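Local coordinates for protein RNA polymerase ECF-subfamily sigma factor (Streptomyces venezuelae, PDB 6DXO) that serves as an ECF-subfamily sigma factor that directs RNA polymerase to specific promoters and is involved in aerial mycelium formation, at residues Y29-V34 with A38-L43; L109-G114 with T133-A138. All blocks are in the same frame, centred on the assembly; numbering follows the deposited sequence.

Contact 1. Residues Y29-V34 with A38-L43; sequences YIYYRV and ATAEDL
Where helix 12-31 meets helix 37-53 across their connecting turn in sigma region 2, Ile30 and Val34 pack against Thr39, Ala40 and Leu43, with no hydrogen bond between the two segments. Tyr31 and Ala40 bring their CA atoms within 5.2 Å, an approach that the small alanine makes possible. The two branches of Ile30 divide the work. Ile30 CG2, anti to its backbone nitrogen, comes down on the backbone of the second helix, 3.7 Å from Ala40 CA, while the extended CG1 arm (chi2 179°) carries Ile30 CD1 to 3.8 Å from Leu43 CB. A beta-branched residue suits the spot because it serves two neighbouring turns of the facing helix. In this pair of consecutive helices of region 2, Leu43 and exposed Asp42 belong to the probable polymerase core-binding motif, Asp42 to Ser45; Leu43 turns inward, touching Val77 of helix 65-79, and Asp42 forms a salt bridge with Arg97. Val34 follows the end of the first helix in an extended conformation and folds back over the second. Val34 CG2 rests 3.8 Å from Ala40 CB, and Val34 CB lies 3.9 Å from Thr39 CG2. Val34 CG1 reaches Leu43 CD1 at 4.0 Å. Thr39 suits this margin by offering its methyl to the valine. Ala40 CB also lies 4.0 Å from Tyr31 CA, so the methyl is hemmed in by both backbone and side chain.

Contact 2. Residues L109-G114 with T133-A138; sequences LRFLQG and TLQYRA
Arg110 and Gln135 make the close part of this contact, a polar bridge from helix 101-112 to helix 128-144; the CA atoms of Arg110 and Gln135 stay 8.1 Å apart. Arg110 NE donates to Gln135 OE1 at 2.8 Å, nearly straight at 164° and close to the plane of both groups, while Arg110 NH2 adds a weak bond to the same oxygen at 3.3 Å. Bends at chi2 and chi3 turn the arginine chain back to meet the amide. Gln135 has CG between its backbone N and carbonyl carbon (chi1 73°) and runs extended from there. Arg110 NH1 bonds Leu115 O, so one guanidinium ties the turn after its own helix to the facing helix. The looser side belongs to exposed Phe111. Its ring covers Arg110 CB, which sits 3.8 Å above the ring centre, and approaches segment 133-138 with Phe111 CZ, 4.1 Å from Gln135 OE1. Arg110 also packs on Val117 and Thr120 of helix 117-124. The bridge thus joins helix 101-112 to the helix-turn-helix of sigma region 4, made by helices 117-124 and 128-144, the second being probably the recognition helix that reads the -35 promoter element in this family.

Contact 1 comes first along the chain and is complete before contact 2 begins, so each is local to its own part of the all-helical protein. Their centres are 26 Å apart, and about 13 Å separates their nearest atoms. They share no helix: contact 1 joins helices 12-31 and 37-53 in region 2, contact 2 helices 101-112 and 128-144 in region 4. The first is partly buried and apolar, the second a polar contact at the surface. Around both, residues pack against the second chain of the complex, Glu41 and Leu112 among them, consistent with an anti-sigma partner that engages both regions of the sigma factor.

Contact 1. Residues Y29-V34 with A38-L43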
ATOM      1  N   TYR A  29      -1.717  -7.480  -7.298  1.00 11.45           N
ATOM      2  CA  TYR A  29      -0.928  -8.622  -7.749  1.00 15.48           C
ATOM      3  C   TYR A  29      -1.031  -9.786  -6.746  1.00 22.04           C
ATOM      4  O   TYR A  29      -1.230 -10.963  -7.122  1.00 19.05           O
ATOM      5  CB  TYR A  29       0.528  -8.202  -7.969  1.00 16.00           C
ATOM      6  CG  TYR A  29       1.435  -9.404  -8.192  1.00 21.15           C
ATOM      7  CD1 TYR A  29       1.491 -10.034  -9.436  1.00 18.95           C
ATOM      8  CD2 TYR A  29       2.188  -9.934  -7.144  1.00 23.09           C
ATOM      9  CE1 TYR A  29       2.326 -11.152  -9.645  1.00 16.51           C
ATOM     10  CE2 TYR A  29       3.012 -11.051  -7.346  1.00 23.61           C
ATOM     11  CZ  TYR A  29       3.059 -11.653  -8.587  1.00 18.98           C
ATOM     12  OH  TYR A  29       3.856 -12.770  -8.772  1.00 24.06           O
ATOM     13  N   ILE A  30      -0.926  -9.449  -5.467  1.00 15.15           N
ATOM     14  CA  ILE A  30      -0.934 -10.430  -4.386  1.00 16.37           C
ATOM     15  C   ILE A  30      -2.336 -11.036  -4.166  1.00 17.14           C
ATOM     16  O   ILE A  30      -2.467 -12.237  -3.919  1.00 21.88           O
ATOM     17  CB  ILE A  30      -0.402  -9.803  -3.065  1.00 13.76           C
ATOM     18  CG1 ILE A  30       1.082  -9.413  -3.205  1.00 16.12           C
ATOM     19  CG2 ILE A  30      -0.557 -10.744  -1.884  1.00 15.37           C
ATOM     20  CD1 ILE A  30       1.669  -8.766  -1.942  1.00 15.43           C
ATOM     21  N   TYR A  31      -3.360 -10.193  -4.288  1.00 14.67           N
ATOM     22  CA  TYR A  31      -4.738 -10.510  -3.883  1.00 17.26           C
ATOM     23  C   TYR A  31      -5.219 -11.847  -4.440  1.00 19.38           C
ATOM     24  O   TYR A  31      -5.869 -12.634  -3.742  1.00 22.74           O
ATOM     25  CB  TYR A  31      -5.665  -9.411  -4.415  1.00 22.45           C
ATOM     26  CG  TYR A  31      -7.089  -9.460  -3.909  1.00 19.46           C
ATOM     27  CD1 TYR A  31      -7.420  -8.883  -2.701  1.00 24.70           C
ATOM     28  CD2 TYR A  31      -8.110 -10.057  -4.654  1.00 21.12           C
ATOM     29  CE1 TYR A  31      -8.729  -8.905  -2.221  1.00 29.94           C
ATOM     30  CE2 TYR A  31      -9.428 -10.086  -4.170  1.00 19.53           C
ATOM     31  CZ  TYR A  31      -9.724  -9.505  -2.961  1.00 28.49           C
ATOM     32  OH  TYR A  31     -11.025  -9.522  -2.468  1.00 26.23           O
ATOM     33  N   TYR A  32      -4.908 -12.076  -5.710  1.00 17.59           N
ATOM     34  CA  TYR A  32      -5.475 -13.202  -6.435  1.00 22.67           C
ATOM     35  C   TYR A  32      -4.622 -14.450  -6.256  1.00 22.74           C
ATOM     36  O   TYR A  32      -4.971 -15.521  -6.769  1.00 29.32           O
ATOM     37  CB  TYR A  32      -5.656 -12.849  -7.923  1.00 23.54           C
ATOM     38  CG  TYR A  32      -6.620 -11.694  -8.199  1.00 18.97           C
ATOM     39  CD1 TYR A  32      -7.964 -11.924  -8.462  1.00 19.60           C
ATOM     40  CD2 TYR A  32      -6.166 -10.375  -8.226  1.00 17.73           C
ATOM     41  CE1 TYR A  32      -8.844 -10.854  -8.734  1.00 18.59           C
ATOM     42  CE2 TYR A  32      -7.028  -9.317  -8.484  1.00 20.29           C
ATOM     43  CZ  TYR A  32      -8.350  -9.562  -8.749  1.00 19.95           C
ATOM     44  OH  TYR A  32      -9.190  -8.492  -9.006  1.00 24.31           O
ATOM     45  N   ARG A  33      -3.526 -14.312  -5.508  1.00 19.02           N
ATOM     46  CA  ARG A  33      -2.536 -15.375  -5.328  1.00 17.70           C
ATOM     47  C   ARG A  33      -2.472 -15.934  -3.916  1.00 27.11           C
ATOM     48  O   ARG A  33      -1.667 -16.822  -3.638  1.00 31.16           O
ATOM     49  CB  ARG A  33      -1.134 -14.899  -5.756  1.00 23.41           C
ATOM     50  CG  ARG A  33      -1.039 -14.687  -7.239  1.00 24.84           C
ATOM     51  CD  ARG A  33       0.228 -13.942  -7.650  1.00 21.09           C
ATOM     52  NE  ARG A  33       0.360 -13.927  -9.106  1.00 23.27           N
ATOM     53  CZ  ARG A  33      -0.345 -13.157  -9.931  1.00 24.83           C
ATOM     54  NH1 ARG A  33      -1.258 -12.308  -9.467  1.00 24.64           N
ATOM     55  NH2 ARG A  33      -0.141 -13.244 -11.240  1.00 29.00           N
ATOM     56  N   VAL A  34      -3.327 -15.438  -3.028  1.00 21.42           N
ATOM     57  CA  VAL A  34      -3.314 -15.915  -1.660  1.00 23.28           C
ATOM     58  C   VAL A  34      -4.730 -16.131  -1.175  1.00 25.00           C
ATOM     59  O   VAL A  34      -5.692 -15.685  -1.805  1.00 25.30           O
ATOM     60  CB  VAL A  34      -2.596 -14.939  -0.703  1.00 26.45           C
ATOM     61  CG1 VAL A  34      -1.150 -14.746  -1.135  1.00 25.81           C
ATOM     62  CG2 VAL A  34      -3.348 -13.620  -0.619  1.00 23.47           C
ATOM     63  N   ALA A  38      -6.690 -10.481   4.497  1.00 29.23           N
ATOM     64  CA  ALA A  38      -5.707 -10.226   5.548  1.00 31.88           C
ATOM     65  C   ALA A  38      -4.285 -10.653   5.144  1.00 27.63           C
ATOM     66  O   ALA A  38      -3.314  -9.935   5.378  1.00 24.78           O
ATOM     67  CB  ALA A  38      -6.127 -10.918   6.844  1.00 33.85           C
ATOM     68  N   THR A  39      -4.161 -11.833   4.555  1.00 24.41           N
ATOM     69  CA  THR A  39      -2.866 -12.277   4.060  1.00 22.57           C
ATOM     70  C   THR A  39      -2.354 -11.354   2.961  1.00 23.34           C
ATOM     71  O   THR A  39      -1.174 -10.982   2.951  1.00 22.17           O
ATOM     72  CB  THR A  39      -2.920 -13.732   3.561  1.00 24.88           C
ATOM     73  OG1 THR A  39      -3.274 -14.587   4.659  1.00 32.13           O
ATOM     74  CG2 THR A  39      -1.578 -14.152   3.002  1.00 29.63           C
ATOM     75  N   ALA A  40      -3.243 -10.961   2.055  1.00 18.77           N
ATOM     76  CA  ALA A  40      -2.854 -10.057   0.967  1.00 15.87           C
ATOM     77  C   ALA A  40      -2.385  -8.699   1.524  1.00 18.32           C
ATOM     78  O   ALA A  40      -1.396  -8.124   1.057  1.00 17.17           O
ATOM     79  CB  ALA A  40      -3.988  -9.880  -0.025  1.00 16.79           C
ATOM     80  N   GLU A  41      -3.076  -8.211   2.547  1.00 17.85           N
ATOM     81  CA  GLU A  41      -2.691  -6.951   3.186  1.00 21.00           C
ATOM     82  C   GLU A  41      -1.334  -7.089   3.860  1.00 19.09           C
ATOM     83  O   GLU A  41      -0.471  -6.214   3.720  1.00 19.93           O
ATOM     84  CB  GLU A  41      -3.745  -6.508   4.218  1.00 23.46           C
ATOM     85  CG  GLU A  41      -5.110  -6.153   3.617  1.00 20.03           C
ATOM     86  CD  GLU A  41      -6.228  -6.085   4.658  1.00 29.05           C
ATOM     87  OE1 GLU A  41      -5.978  -6.405   5.835  1.00 30.57           O
ATOM     88  OE2 GLU A  41      -7.356  -5.703   4.289  1.00 27.69           O
ATOM     89  N   ASP A  42      -1.139  -8.186   4.593  1.00 17.95           N
ATOM     90  CA  ASP A  42       0.113  -8.419   5.314  1.00 21.66           C
ATOM     91  C   ASP A  42       1.322  -8.540   4.384  1.00 22.52           C
ATOM     92  O   ASP A  42       2.382  -7.964   4.650  1.00 22.90           O
ATOM     93  CB  ASP A  42       0.021  -9.660   6.207  1.00 31.96           C
ATOM     94  CG  ASP A  42      -0.848  -9.438   7.437  1.00 47.44           C
ATOM     95  OD1 ASP A  42      -1.206  -8.271   7.719  1.00 43.65           O
ATOM     96  OD2 ASP A  42      -1.161 -10.434   8.129  1.00 51.74           O
ATOM     97  N   LEU A  43       1.167  -9.289   3.298  1.00 17.88           N
ATOM     98  CA  LEU A  43       2.252  -9.424   2.335  1.00 18.92           C
ATOM     99  C   LEU A  43       2.498  -8.117   1.559  1.00 17.64           C
ATOM    100  O   LEU A  43       3.584  -7.882   1.043  1.00 19.05           O
ATOM    101  CB  LEU A  43       2.015 -10.616   1.388  1.00 20.75           C
ATOM    102  CG  LEU A  43       2.037 -12.018   2.014  1.00 27.08           C
ATOM    103  CD1 LEU A  43       1.816 -13.079   0.937  1.00 28.61           C
ATOM    104  CD2 LEU A  43       3.324 -12.284   2.764  1.00 28.21           C
TER

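Contact 2. Residues L109-G114 with T133-A138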
ATOM      1  N   LEU A 109      -8.555   5.577  13.138  1.00 16.18           N
ATOM      2  CA  LEU A 109      -9.305   6.814  12.924  1.00 14.00           C
ATOM      3  C   LEU A 109      -9.045   7.859  14.014  1.00 16.85           C
ATOM      4  O   LEU A 109      -8.821   9.023  13.704  1.00 17.86           O
ATOM      5  CB  LEU A 109     -10.796   6.516  12.830  1.00 17.37           C
ATOM      6  CG  LEU A 109     -11.325   5.723  11.631  1.00 17.76           C
ATOM      7  CD1 LEU A 109     -12.722   5.224  11.964  1.00 18.24           C
ATOM      8  CD2 LEU A 109     -11.341   6.561  10.379  1.00 20.43           C
ATOM      9  N   ARG A 110      -9.096   7.447  15.281  1.00 18.07           N
ATOM     10  CA  ARG A 110      -8.954   8.407  16.391  1.00 17.78           C
ATOM     11  C   ARG A 110      -7.549   8.987  16.522  1.00 25.11           C
ATOM     12  O   ARG A 110      -7.375  10.197  16.728  1.00 22.03           O
ATOM     13  CB  ARG A 110      -9.342   7.763  17.729  1.00 21.42           C
ATOM     14  CG  ARG A 110     -10.821   7.485  17.893  1.00 17.24           C
ATOM     15  CD  ARG A 110     -11.595   8.734  18.317  1.00 21.41           C
ATOM     16  NE  ARG A 110     -11.267   9.121  19.684  1.00 24.88           N
ATOM     17  CZ  ARG A 110     -10.693  10.267  20.033  1.00 31.94           C
ATOM     18  NH1 ARG A 110     -10.381  11.175  19.116  1.00 33.02           N
ATOM     19  NH2 ARG A 110     -10.435  10.509  21.307  1.00 36.87           N
ATOM     20  N   PHE A 111      -6.544   8.127  16.417  1.00 23.27           N
ATOM     21  CA  PHE A 111      -5.206   8.542  16.816  1.00 21.98           C
ATOM     22  C   PHE A 111      -4.244   8.681  15.644  1.00 27.63           C
ATOM     23  O   PHE A 111      -3.413   9.578  15.634  1.00 33.05           O
ATOM     24  CB  PHE A 111      -4.668   7.610  17.899  1.00 23.10           C
ATOM     25  CG  PHE A 111      -5.594   7.477  19.078  1.00 24.00           C
ATOM     26  CD1 PHE A 111      -6.107   6.237  19.441  1.00 30.32           C
ATOM     27  CD2 PHE A 111      -5.992   8.599  19.791  1.00 26.46           C
ATOM     28  CE1 PHE A 111      -6.977   6.113  20.518  1.00 32.80           C
ATOM     29  CE2 PHE A 111      -6.868   8.481  20.871  1.00 34.09           C
ATOM     30  CZ  PHE A 111      -7.357   7.238  21.232  1.00 32.16           C
ATOM     31  N   LEU A 112      -4.380   7.818  14.645  1.00 21.47           N
ATOM     32  CA  LEU A 112      -3.551   7.951  13.444  1.00 23.16           C
ATOM     33  C   LEU A 112      -4.105   8.987  12.459  1.00 30.11           C
ATOM     34  O   LEU A 112      -3.348   9.637  11.753  1.00 36.06           O
ATOM     35  CB  LEU A 112      -3.348   6.593  12.768  1.00 22.71           C
ATOM     36  CG  LEU A 112      -2.543   5.591  13.602  1.00 26.44           C
ATOM     37  CD1 LEU A 112      -2.410   4.262  12.878  1.00 28.68           C
ATOM     38  CD2 LEU A 112      -1.164   6.152  13.950  1.00 32.42           C
ATOM     39  N   GLN A 113      -5.426   9.163  12.427  1.00 19.62           N
ATOM     40  CA  GLN A 113      -6.020  10.145  11.526  1.00 17.50           C
ATOM     41  C   GLN A 113      -6.415  11.424  12.274  1.00 21.00           C
ATOM     42  O   GLN A 113      -6.682  12.462  11.668  1.00 22.71           O
ATOM     43  CB  GLN A 113      -7.255   9.543  10.863  1.00 21.88           C
ATOM     44  CG  GLN A 113      -6.916   8.410   9.922  1.00 24.81           C
ATOM     45  CD  GLN A 113      -6.692   8.890   8.531  1.00 25.35           C
ATOM     46  OE1 GLN A 113      -5.688   9.541   8.237  1.00 33.82           O
ATOM     47  NE2 GLN A 113      -7.634   8.580   7.650  1.00 31.76           N
ATOM     48  N   GLY A 114      -6.474  11.328  13.594  1.00 22.52           N
ATOM     49  CA  GLY A 114      -6.854  12.462  14.410  1.00 18.07           C
ATOM     50  C   GLY A 114      -8.334  12.823  14.380  1.00 23.70           C
ATOM     51  O   GLY A 114      -8.689  13.968  14.670  1.00 21.21           O
ATOM     52  N   THR A 133     -16.343   3.524  24.634  1.00 28.77           N
ATOM     53  CA  THR A 133     -16.086   2.174  25.114  1.00 28.15           C
ATOM     54  C   THR A 133     -15.033   1.486  24.243  1.00 29.18           C
ATOM     55  O   THR A 133     -14.093   0.865  24.745  1.00 31.30           O
ATOM     56  CB  THR A 133     -17.369   1.329  25.113  1.00 36.15           C
ATOM     57  OG1 THR A 133     -18.309   1.898  26.033  1.00 35.61           O
ATOM     58  CG2 THR A 133     -17.065  -0.101  25.532  1.00 41.14           C
ATOM     59  N   LEU A 134     -15.199   1.609  22.932  1.00 29.42           N
ATOM     60  CA  LEU A 134     -14.345   0.912  21.975  1.00 28.24           C
ATOM     61  C   LEU A 134     -12.896   1.369  22.027  1.00 28.46           C
ATOM     62  O   LEU A 134     -11.974   0.551  21.958  1.00 29.35           O
ATOM     63  CB  LEU A 134     -14.907   1.072  20.558  1.00 31.72           C
ATOM     64  CG  LEU A 134     -14.192   0.347  19.420  1.00 28.04           C
ATOM     65  CD1 LEU A 134     -13.923  -1.114  19.779  1.00 30.10           C
ATOM     66  CD2 LEU A 134     -15.008   0.459  18.136  1.00 31.00           C
ATOM     67  N   GLN A 135     -12.683   2.675  22.141  1.00 27.37           N
ATOM     68  CA  GLN A 135     -11.329   3.195  22.184  1.00 24.02           C
ATOM     69  C   GLN A 135     -10.653   2.797  23.484  1.00 25.09           C
ATOM     70  O   GLN A 135      -9.439   2.616  23.531  1.00 28.96           O
ATOM     71  CB  GLN A 135     -11.317   4.715  22.020  1.00 24.09           C
ATOM     72  CG  GLN A 135     -11.822   5.494  23.227  1.00 30.92           C
ATOM     73  CD  GLN A 135     -11.821   6.978  22.965  1.00 31.54           C
ATOM     74  OE1 GLN A 135     -11.428   7.425  21.885  1.00 30.11           O
ATOM     75  NE2 GLN A 135     -12.250   7.757  23.948  1.00 29.04           N
ATOM     76  N   TYR A 136     -11.448   2.648  24.543  1.00 31.71           N
ATOM     77  CA  TYR A 136     -10.896   2.207  25.810  1.00 31.30           C
ATOM     78  C   TYR A 136     -10.437   0.754  25.718  1.00 28.34           C
ATOM     79  O   TYR A 136      -9.327   0.416  26.134  1.00 34.55           O
ATOM     80  CB  TYR A 136     -11.899   2.403  26.960  1.00 29.98           C
ATOM     81  CG  TYR A 136     -11.417   1.774  28.244  1.00 36.55           C
ATOM     82  CD1 TYR A 136     -10.321   2.294  28.922  1.00 34.33           C
ATOM     83  CD2 TYR A 136     -12.037   0.643  28.762  1.00 38.82           C
ATOM     84  CE1 TYR A 136      -9.860   1.716  30.085  1.00 41.48           C
ATOM     85  CE2 TYR A 136     -11.581   0.057  29.932  1.00 41.96           C
ATOM     86  CZ  TYR A 136     -10.495   0.599  30.587  1.00 45.24           C
ATOM     87  OH  TYR A 136     -10.032   0.022  31.746  1.00 46.53           O
ATOM     88  N   ARG A 137     -11.285  -0.100  25.155  1.00 25.04           N
ATOM     89  CA  ARG A 137     -10.975  -1.521  25.053  1.00 28.33           C
ATOM     90  C   ARG A 137      -9.814  -1.739  24.097  1.00 31.06           C
ATOM     91  O   ARG A 137      -9.025  -2.669  24.263  1.00 32.96           O
ATOM     92  CB  ARG A 137     -12.202  -2.313  24.589  1.00 33.73           C
ATOM     93  CG  ARG A 137     -13.318  -2.393  25.626  1.00 44.32           C
ATOM     94  CD  ARG A 137     -14.588  -3.002  25.044  1.00 53.78           C
ATOM     95  NE  ARG A 137     -15.626  -3.190  26.058  1.00 62.37           N
ATOM     96  CZ  ARG A 137     -16.893  -3.496  25.787  1.00 66.62           C
ATOM     97  NH1 ARG A 137     -17.295  -3.642  24.531  1.00 67.81           N
ATOM     98  NH2 ARG A 137     -17.765  -3.649  26.775  1.00 68.48           N
ATOM     99  N   ALA A 138      -9.705  -0.866  23.102  1.00 32.04           N
ATOM    100  CA  ALA A 138      -8.654  -0.989  22.096  1.00 30.07           C
ATOM    101  C   ALA A 138      -7.281  -0.657  22.663  1.00 27.33           C
ATOM    102  O   ALA A 138      -6.314  -1.393  22.440  1.00 32.49           O
ATOM    103  CB  ALA A 138      -8.968  -0.120  20.878  1.00 30.15           C
TER